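Local coordinates for calcium-binding EF hand family protein (Arabidopsis thaliana, PDB 6YIG), which binds calcium through its N-terminal EH domain, the part described here, and probably acts as an adaptor between proteins in endocytosis, at residues F13-F17 with F67-R72. Sequence-based numbering, arbitrary orientation.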
ATOM      1  N   PHE A  13      -5.722  -3.319  -7.570  1.00 16.14           N
ATOM      2  CA  PHE A  13      -4.438  -3.485  -6.897  1.00 15.54           C
ATOM      3  C   PHE A  13      -3.337  -3.679  -7.928  1.00 15.57           C
ATOM      4  O   PHE A  13      -2.290  -3.023  -7.879  1.00 13.52           O
ATOM      5  CB  PHE A  13      -4.472  -4.669  -5.920  1.00 15.59           C
ATOM      6  CG  PHE A  13      -5.284  -4.419  -4.682  1.00 13.90           C
ATOM      7  CD1 PHE A  13      -4.719  -3.830  -3.566  1.00 16.22           C
ATOM      8  CD2 PHE A  13      -6.614  -4.788  -4.620  1.00 17.53           C
ATOM      9  CE1 PHE A  13      -5.449  -3.623  -2.437  1.00 15.50           C
ATOM     10  CE2 PHE A  13      -7.350  -4.578  -3.473  1.00 17.02           C
ATOM     11  CZ  PHE A  13      -6.772  -3.974  -2.386  1.00 14.56           C
ATOM     12  N   GLU A  14      -3.565  -4.580  -8.884  1.00 15.21           N
ATOM     13  CA  GLU A  14      -2.563  -4.801  -9.918  1.00 18.65           C
ATOM     14  C   GLU A  14      -2.328  -3.544 -10.749  1.00 16.39           C
ATOM     15  O   GLU A  14      -1.187  -3.235 -11.119  1.00 16.18           O
ATOM     16  CB  GLU A  14      -2.988  -5.965 -10.813  1.00 20.73           C
ATOM     17  CG  GLU A  14      -1.980  -6.225 -11.932  1.00 23.84           C
ATOM     18  CD  GLU A  14      -2.283  -7.471 -12.732  1.00 41.29           C
ATOM     19  OE1 GLU A  14      -3.470  -7.858 -12.826  1.00 44.46           O
ATOM     20  OE2 GLU A  14      -1.324  -8.057 -13.279  1.00 49.76           O
ATOM     21  N   ALA A  15      -3.399  -2.811 -11.080  1.00 16.01           N
ATOM     22  CA  ALA A  15      -3.237  -1.602 -11.871  1.00 16.24           C
ATOM     23  C   ALA A  15      -2.375  -0.588 -11.134  1.00 16.57           C
ATOM     24  O   ALA A  15      -1.517   0.060 -11.736  1.00 18.09           O
ATOM     25  CB  ALA A  15      -4.605  -1.008 -12.196  1.00 18.60           C
ATOM     26  N   TYR A  16      -2.583  -0.448  -9.826  1.00 15.29           N
ATOM     27  CA  TYR A  16      -1.761   0.465  -9.045  1.00 13.72           C
ATOM     28  C   TYR A  16      -0.310  -0.010  -8.991  1.00 13.47           C
ATOM     29  O   TYR A  16       0.610   0.797  -9.048  1.00 14.60           O
ATOM     30  CB  TYR A  16      -2.318   0.604  -7.629  1.00 11.47           C
ATOM     31  CG  TYR A  16      -3.482   1.544  -7.444  1.00 12.28           C
ATOM     32  CD1 TYR A  16      -3.617   2.702  -8.199  1.00 15.02           C
ATOM     33  CD2 TYR A  16      -4.431   1.300  -6.477  1.00 13.77           C
ATOM     34  CE1 TYR A  16      -4.676   3.592  -7.993  1.00 17.90           C
ATOM     35  CE2 TYR A  16      -5.507   2.164  -6.272  1.00 13.40           C
ATOM     36  CZ  TYR A  16      -5.620   3.318  -7.031  1.00 15.87           C
ATOM     37  OH  TYR A  16      -6.658   4.216  -6.868  1.00 19.53           O
ATOM     38  N   PHE A  17      -0.089  -1.318  -8.824  1.00 11.77           N
ATOM     39  CA  PHE A  17       1.268  -1.865  -8.807  1.00 12.48           C
ATOM     40  C   PHE A  17       1.995  -1.541 -10.107  1.00 15.85           C
ATOM     41  O   PHE A  17       3.152  -1.109 -10.095  1.00 17.07           O
ATOM     42  CB  PHE A  17       1.159  -3.384  -8.552  1.00 13.97           C
ATOM     43  CG  PHE A  17       2.469  -4.122  -8.387  1.00 14.00           C
ATOM     44  CD1 PHE A  17       3.372  -3.782  -7.405  1.00 13.09           C
ATOM     45  CD2 PHE A  17       2.721  -5.247  -9.152  1.00 23.26           C
ATOM     46  CE1 PHE A  17       4.539  -4.476  -7.235  1.00 16.30           C
ATOM     47  CE2 PHE A  17       3.891  -5.961  -8.988  1.00 25.18           C
ATOM     48  CZ  PHE A  17       4.819  -5.558  -8.021  1.00 23.14           C
ATOM     49  N   PHE A  67       3.291  -4.542  -1.463  1.00 12.21           N
ATOM     50  CA  PHE A  67       2.701  -3.325  -1.991  1.00 10.39           C
ATOM     51  C   PHE A  67       1.189  -3.366  -1.883  1.00 10.98           C
ATOM     52  O   PHE A  67       0.564  -2.361  -1.519  1.00 10.95           O
ATOM     53  CB  PHE A  67       3.126  -3.084  -3.436  1.00 11.04           C
ATOM     54  CG  PHE A  67       2.625  -1.783  -3.997  1.00 11.88           C
ATOM     55  CD1 PHE A  67       3.118  -0.584  -3.537  1.00 12.63           C
ATOM     56  CD2 PHE A  67       1.643  -1.761  -4.959  1.00 14.28           C
ATOM     57  CE1 PHE A  67       2.632   0.626  -4.051  1.00 14.09           C
ATOM     58  CE2 PHE A  67       1.158  -0.563  -5.470  1.00 15.91           C
ATOM     59  CZ  PHE A  67       1.669   0.620  -5.027  1.00 14.29           C
ATOM     60  N   TYR A  68       0.578  -4.512  -2.180  1.00 11.46           N
ATOM     61  CA  TYR A  68      -0.863  -4.600  -1.994  1.00 12.10           C
ATOM     62  C   TYR A  68      -1.220  -4.360  -0.533  1.00 13.02           C
ATOM     63  O   TYR A  68      -2.223  -3.703  -0.229  1.00 13.08           O
ATOM     64  CB  TYR A  68      -1.408  -5.941  -2.457  1.00 12.78           C
ATOM     65  CG  TYR A  68      -1.457  -6.234  -3.945  1.00 13.49           C
ATOM     66  CD1 TYR A  68      -0.786  -5.466  -4.885  1.00 13.86           C
ATOM     67  CD2 TYR A  68      -2.146  -7.342  -4.384  1.00 13.20           C
ATOM     68  CE1 TYR A  68      -0.808  -5.808  -6.221  1.00 13.92           C
ATOM     69  CE2 TYR A  68      -2.184  -7.686  -5.708  1.00 15.86           C
ATOM     70  CZ  TYR A  68      -1.519  -6.897  -6.629  1.00 14.85           C
ATOM     71  OH  TYR A  68      -1.588  -7.281  -7.965  1.00 18.14           O
ATOM     72  N   ASN A  69      -0.411  -4.881   0.393  1.00 12.26           N
ATOM     73  CA  ASN A  69      -0.667  -4.609   1.800  1.00 11.94           C
ATOM     74  C   ASN A  69      -0.498  -3.128   2.125  1.00 13.11           C
ATOM     75  O   ASN A  69      -1.274  -2.566   2.908  1.00 12.23           O
ATOM     76  CB  ASN A  69       0.234  -5.448   2.698  1.00 13.48           C
ATOM     77  CG  ASN A  69      -0.213  -6.896   2.790  1.00 14.77           C
ATOM     78  OD1 ASN A  69      -1.382  -7.217   2.605  1.00 17.92           O
ATOM     79  ND2 ASN A  69       0.716  -7.773   3.083  1.00 17.09           N
ATOM     80  N   SER A  70       0.487  -2.460   1.518  0.59 10.13           N
ATOM     81  CA  SER A  70       0.598  -1.018   1.761  0.59 11.20           C
ATOM     82  C   SER A  70      -0.618  -0.281   1.214  0.59 12.34           C
ATOM     83  O   SER A  70      -1.041   0.721   1.790  0.59 12.20           O
ATOM     84  CB  SER A  70       1.885  -0.446   1.164  0.59 11.47           C
ATOM     85  OG  SER A  70       1.817  -0.238  -0.244  0.59 12.67           O
ATOM     86  N   LEU A  71      -1.179  -0.751   0.104  1.00 11.62           N
ATOM     87  CA  LEU A  71      -2.405  -0.159  -0.438  1.00 11.83           C
ATOM     88  C   LEU A  71      -3.575  -0.351   0.521  1.00 11.43           C
ATOM     89  O   LEU A  71      -4.392   0.563   0.722  1.00 12.11           O
ATOM     90  CB  LEU A  71      -2.720  -0.788  -1.801  1.00 13.01           C
ATOM     91  CG  LEU A  71      -1.795  -0.375  -2.957  1.00 12.50           C
ATOM     92  CD1 LEU A  71      -2.092  -1.285  -4.171  1.00 14.68           C
ATOM     93  CD2 LEU A  71      -1.890   1.092  -3.307  1.00 13.60           C
ATOM     94  N   ARG A  72      -3.678  -1.544   1.126  1.00 12.52           N
ATOM     95  CA  ARG A  72      -4.740  -1.804   2.088  1.00 11.39           C
ATOM     96  C   ARG A  72      -4.613  -0.898   3.298  1.00 10.39           C
ATOM     97  O   ARG A  72      -5.609  -0.366   3.791  1.00 11.78           O
ATOM     98  CB  ARG A  72      -4.727  -3.272   2.525  1.00 11.47           C
ATOM     99  CG  ARG A  72      -5.074  -4.237   1.428  1.00 14.30           C
ATOM    100  CD  ARG A  72      -5.016  -5.702   1.879  1.00 13.82           C
ATOM    101  NE  ARG A  72      -5.414  -6.556   0.758  1.00 16.76           N
ATOM    102  CZ  ARG A  72      -4.568  -7.219  -0.030  1.00 16.31           C
ATOM    103  NH1 ARG A  72      -3.267  -7.218   0.194  1.00 14.50           N
ATOM    104  NH2 ARG A  72      -5.040  -7.901  -1.052  1.00 19.47           N
TER
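Paired EF-hands, the architecture on which EH domains are built, are joined by a short sheet between their loops and by a hydrophobic core between their helices; where residues 13-17 meet residues 67-72, that core is largely aromatic. The first segment lies on the helix entering the calcium-binding loop, the second on the helix leaving the loop that holds sodium; their local axes cross at 110° and approach to 10.1 Å. Phe-13 is the residue most covered. Its CB sits 3.6 Å from the centroid of the Tyr-68 ring, squarely over the face in a CH-pi contact, while its own ring reaches on to Leu-71 (CD1 to CD1, 3.7 Å) and receives the Arg-72 guanidinium in an off-centre cation-pi interaction, with CZ 4.8 Å from the ring centroid. CB of Phe-17 lies at the edge of the Tyr-68 ring, 3.9 Å from CE1 of Tyr-68, and the Tyr-68 hydroxyl extends past the backbone of Glu-14 to hydrogen-bond Arg-64, one turn earlier on its own helix. Deeper in the domain, Phe-67 packs CD2 against CD1 of Phe-17 at 3.6 Å, the two rings oblique to each other, and meets Phe-36 of helix 30-37 edge-to-face. Phe-17 lies close to the calcium site without touching it, its side chain about 5 Å from that of the calcium ligand Asp-21. Between the two segments the bonding is thus apolar and aromatic, with one cation-pi contact, so the helices are matched by the fit of their side chains rather than by directional polar bonds.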